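Long-range contact in glutamate--tRNA ligase (Methanothermobacter thermautotrophicus, PDB 3AII), which catalyses the ATP-dependent attachment of glutamate to tRNA, forming glutamyl-AMP first and then passing the glutamate to the acceptor end: residues G129-R134 and L158-D163. Residues are numbered along the deposited sequence; the frame is centred on the assembly and turned at random.
Sequences GRLILR and LGVEWD. With CA (calcium ion), chain E.
In the nucleotide-binding (Rossmann-type) catalytic domain of this class I synthetase, the beta-alpha-beta crossover from strand 130-135 through helix 147-158 returns along 158-163 to enter the parallel strand 164-167. The helix ends in a Schellman motif at Gly159, whose positive phi turns the chain toward the sheet. Asp163 then grips Leu131 twice: its N donates to Leu131 O (2.8 Å), nearly along the C=O axis, while OD2 takes Leu131 N on its anti lone pair (2.9 Å, 164°). With CG anti to the carbonyl carbon (chi1 -60°), the carboxylate lies beside the strand backbone, against CB and CG of Arg130. Its other oxygen, OD1, accepts from a water that also binds the calcium ion, which is ligated directly by Gly129 O at 2.4 Å. Trp162 holds CG in the crowded position between backbone N and carbonyl carbon (chi1 64°), running alongside Leu133, whose CB sits over one face of the indole, 3.5 Å from Trp162 CD1; NE1 is hydrogen-bonded to Thr165 OG1. Leu131, CG anti to its N, sends CD2 to Val160 CG1 (3.8 Å). An alanine in place of Trp162 would remove the indole from Leu133 and Thr165 and would probably loosen the packing between strand and returning loop. The Asp163 N to Leu131 O bond begins the parallel pairing that Leu133 continues with Glu164, whereas a carboxylate, not a backbone carbonyl, receives the Leu131 N-H where strand 164-167 is about to begin, closing a beta-alpha-beta crossover.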
ATOM      1  N   GLY A 129      -0.752 -24.834   2.200  1.00 21.15           N
ATOM      2  CA  GLY A 129      -2.192 -24.732   1.993  1.00 18.82           C
ATOM      3  C   GLY A 129      -2.560 -23.880   0.786  1.00 18.33           C
ATOM      4  O   GLY A 129      -1.740 -23.646  -0.093  1.00 21.54           O
ATOM      5  N   ARG A 130      -3.801 -23.410   0.747  1.00 19.48           N
ATOM      6  CA  ARG A 130      -4.255 -22.581  -0.361  1.00 17.98           C
ATOM      7  C   ARG A 130      -4.609 -21.180   0.100  1.00 17.64           C
ATOM      8  O   ARG A 130      -4.941 -20.969   1.263  1.00 19.12           O
ATOM      9  CB  ARG A 130      -5.454 -23.226  -1.061  1.00 18.76           C
ATOM     10  CG  ARG A 130      -5.040 -24.415  -1.926  1.00 24.67           C
ATOM     11  CD  ARG A 130      -6.216 -24.988  -2.700  1.00 27.14           C
ATOM     12  NE  ARG A 130      -7.311 -25.310  -1.811  1.00 31.91           N
ATOM     13  CZ  ARG A 130      -8.512 -24.755  -1.864  1.00 23.57           C
ATOM     14  NH1 ARG A 130      -8.798 -23.854  -2.795  1.00 29.85           N
ATOM     15  NH2 ARG A 130      -9.434 -25.120  -0.994  1.00 27.42           N
ATOM     16  N   LEU A 131      -4.527 -20.229  -0.818  1.00 14.78           N
ATOM     17  CA  LEU A 131      -4.918 -18.856  -0.536  1.00 12.49           C
ATOM     18  C   LEU A 131      -5.960 -18.452  -1.564  1.00 16.42           C
ATOM     19  O   LEU A 131      -5.741 -18.625  -2.769  1.00 15.74           O
ATOM     20  CB  LEU A 131      -3.718 -17.916  -0.634  1.00 15.63           C
ATOM     21  CG  LEU A 131      -3.957 -16.410  -0.438  1.00 14.64           C
ATOM     22  CD1 LEU A 131      -4.562 -16.166   0.949  1.00 15.99           C
ATOM     23  CD2 LEU A 131      -2.695 -15.596  -0.616  1.00 18.45           C
ATOM     24  N   ILE A 132      -7.067 -17.890  -1.080  1.00 12.56           N
ATOM     25  CA  ILE A 132      -8.143 -17.415  -1.942  1.00 14.75           C
ATOM     26  C   ILE A 132      -8.127 -15.882  -1.995  1.00 14.35           C
ATOM     27  O   ILE A 132      -8.021 -15.215  -0.968  1.00 16.20           O
ATOM     28  CB  ILE A 132      -9.504 -17.897  -1.427  1.00 12.79           C
ATOM     29  CG1 ILE A 132      -9.572 -19.433  -1.455  1.00 13.96           C
ATOM     30  CG2 ILE A 132     -10.626 -17.308  -2.284  1.00 16.41           C
ATOM     31  CD1 ILE A 132     -10.798 -20.014  -0.720  1.00 20.94           C
ATOM     32  N   LEU A 133      -8.174 -15.327  -3.203  1.00 13.08           N
ATOM     33  CA  LEU A 133      -8.386 -13.885  -3.362  1.00 12.51           C
ATOM     34  C   LEU A 133      -9.885 -13.698  -3.512  1.00 14.20           C
ATOM     35  O   LEU A 133     -10.473 -14.241  -4.430  1.00 14.86           O
ATOM     36  CB  LEU A 133      -7.662 -13.346  -4.603  1.00 12.21           C
ATOM     37  CG  LEU A 133      -8.038 -11.903  -4.967  1.00 12.60           C
ATOM     38  CD1 LEU A 133      -7.628 -10.925  -3.848  1.00 13.05           C
ATOM     39  CD2 LEU A 133      -7.375 -11.479  -6.280  1.00 12.99           C
ATOM     40  N   ARG A 134     -10.513 -12.953  -2.599  1.00 13.48           N
ATOM     41  CA  ARG A 134     -11.942 -12.718  -2.695  1.00 14.34           C
ATOM     42  C   ARG A 134     -12.172 -11.219  -2.760  1.00 17.42           C
ATOM     43  O   ARG A 134     -11.928 -10.502  -1.785  1.00 17.73           O
ATOM     44  CB  ARG A 134     -12.689 -13.333  -1.506  1.00 13.54           C
ATOM     45  CG  ARG A 134     -14.208 -13.134  -1.570  1.00 12.82           C
ATOM     46  CD  ARG A 134     -14.974 -13.953  -0.490  1.00 14.48           C
ATOM     47  NE  ARG A 134     -14.721 -13.412   0.843  1.00 17.59           N
ATOM     48  CZ  ARG A 134     -14.453 -14.142   1.927  1.00 18.89           C
ATOM     49  NH1 ARG A 134     -14.241 -13.535   3.094  1.00 17.32           N
ATOM     50  NH2 ARG A 134     -14.386 -15.466   1.850  1.00 18.66           N
ATOM     51  N   LEU A 158       3.883  -7.784  -5.048  1.00 18.18           N
ATOM     52  CA  LEU A 158       4.299  -8.187  -3.707  1.00 19.59           C
ATOM     53  C   LEU A 158       4.920  -9.564  -3.675  1.00 20.17           C
ATOM     54  O   LEU A 158       5.539  -9.933  -2.684  1.00 25.73           O
ATOM     55  CB  LEU A 158       3.121  -8.177  -2.730  1.00 15.98           C
ATOM     56  CG  LEU A 158       2.642  -6.823  -2.262  1.00 19.62           C
ATOM     57  CD1 LEU A 158       1.358  -6.992  -1.468  1.00 24.50           C
ATOM     58  CD2 LEU A 158       3.744  -6.162  -1.411  1.00 18.36           C
ATOM     59  N   GLY A 159       4.739 -10.339  -4.742  1.00 17.00           N
ATOM     60  CA  GLY A 159       5.202 -11.717  -4.756  1.00 18.84           C
ATOM     61  C   GLY A 159       4.226 -12.719  -4.163  1.00 20.43           C
ATOM     62  O   GLY A 159       4.587 -13.854  -3.848  1.00 19.26           O
ATOM     63  N   VAL A 160       2.971 -12.308  -4.019  1.00 16.21           N
ATOM     64  CA  VAL A 160       1.953 -13.175  -3.454  1.00 16.42           C
ATOM     65  C   VAL A 160       1.411 -14.079  -4.560  1.00 16.17           C
ATOM     66  O   VAL A 160       1.097 -13.611  -5.650  1.00 19.57           O
ATOM     67  CB  VAL A 160       0.820 -12.333  -2.825  1.00 18.67           C
ATOM     68  CG1 VAL A 160      -0.417 -13.183  -2.530  1.00 17.19           C
ATOM     69  CG2 VAL A 160       1.321 -11.641  -1.546  1.00 17.53           C
ATOM     70  N   GLU A 161       1.355 -15.372  -4.274  1.00 14.38           N
ATOM     71  CA  GLU A 161       0.714 -16.348  -5.151  1.00 15.51           C
ATOM     72  C   GLU A 161      -0.587 -16.798  -4.511  1.00 19.94           C
ATOM     73  O   GLU A 161      -0.687 -16.887  -3.285  1.00 16.17           O
ATOM     74  CB  GLU A 161       1.606 -17.570  -5.341  1.00 18.75           C
ATOM     75  CG  GLU A 161       2.907 -17.299  -6.074  1.00 20.52           C
ATOM     76  CD  GLU A 161       3.677 -18.582  -6.382  1.00 28.88           C
ATOM     77  OE1 GLU A 161       3.527 -19.576  -5.636  1.00 32.12           O
ATOM     78  OE2 GLU A 161       4.435 -18.596  -7.370  1.00 45.00           O
ATOM     79  N   TRP A 162      -1.592 -17.100  -5.325  1.00 15.71           N
ATOM     80  CA  TRP A 162      -2.835 -17.603  -4.761  1.00 14.17           C
ATOM     81  C   TRP A 162      -3.469 -18.647  -5.674  1.00 17.01           C
ATOM     82  O   TRP A 162      -2.927 -18.918  -6.756  1.00 17.71           O
ATOM     83  CB  TRP A 162      -3.787 -16.457  -4.418  1.00 15.91           C
ATOM     84  CG  TRP A 162      -4.303 -15.616  -5.562  1.00 14.79           C
ATOM     85  CD1 TRP A 162      -5.559 -15.662  -6.101  1.00 14.94           C
ATOM     86  CD2 TRP A 162      -3.617 -14.550  -6.236  1.00 16.79           C
ATOM     87  NE1 TRP A 162      -5.684 -14.719  -7.095  1.00 13.17           N
ATOM     88  CE2 TRP A 162      -4.505 -14.020  -7.195  1.00 14.51           C
ATOM     89  CE3 TRP A 162      -2.321 -14.015  -6.150  1.00 13.39           C
ATOM     90  CZ2 TRP A 162      -4.160 -12.969  -8.045  1.00 15.12           C
ATOM     91  CZ3 TRP A 162      -1.970 -12.954  -6.995  1.00 14.37           C
ATOM     92  CH2 TRP A 162      -2.889 -12.452  -7.943  1.00 15.22           C
ATOM     93  N   ASP A 163      -4.577 -19.240  -5.238  1.00 14.18           N
ATOM     94  CA  ASP A 163      -5.097 -20.458  -5.863  1.00 12.82           C
ATOM     95  C   ASP A 163      -6.478 -20.327  -6.502  1.00 16.40           C
ATOM     96  O   ASP A 163      -6.854 -21.146  -7.338  1.00 15.38           O
ATOM     97  CB  ASP A 163      -5.127 -21.609  -4.851  1.00 17.95           C
ATOM     98  CG  ASP A 163      -3.761 -21.919  -4.303  1.00 21.62           C
ATOM     99  OD1 ASP A 163      -3.005 -22.670  -4.967  1.00 20.30           O
ATOM    100  OD2 ASP A 163      -3.423 -21.375  -3.240  1.00 19.04           O
TER
HETATM  101 CA    CA E1002       0.036 -23.580  -1.765  1.00 28.30          CA
HETATM  102  O   HOH W   1      -1.726 -24.494  -3.401  1.00 28.40           O
HETATM  103  O   HOH W   2       1.395 -23.139  -3.461  1.00 25.43           O
HETATM  104  O   HOH W   3       1.614 -23.865   0.035  1.00 31.83           O
HETATM  105  O   HOH W   4       0.381 -26.020  -1.812  1.00 31.36           O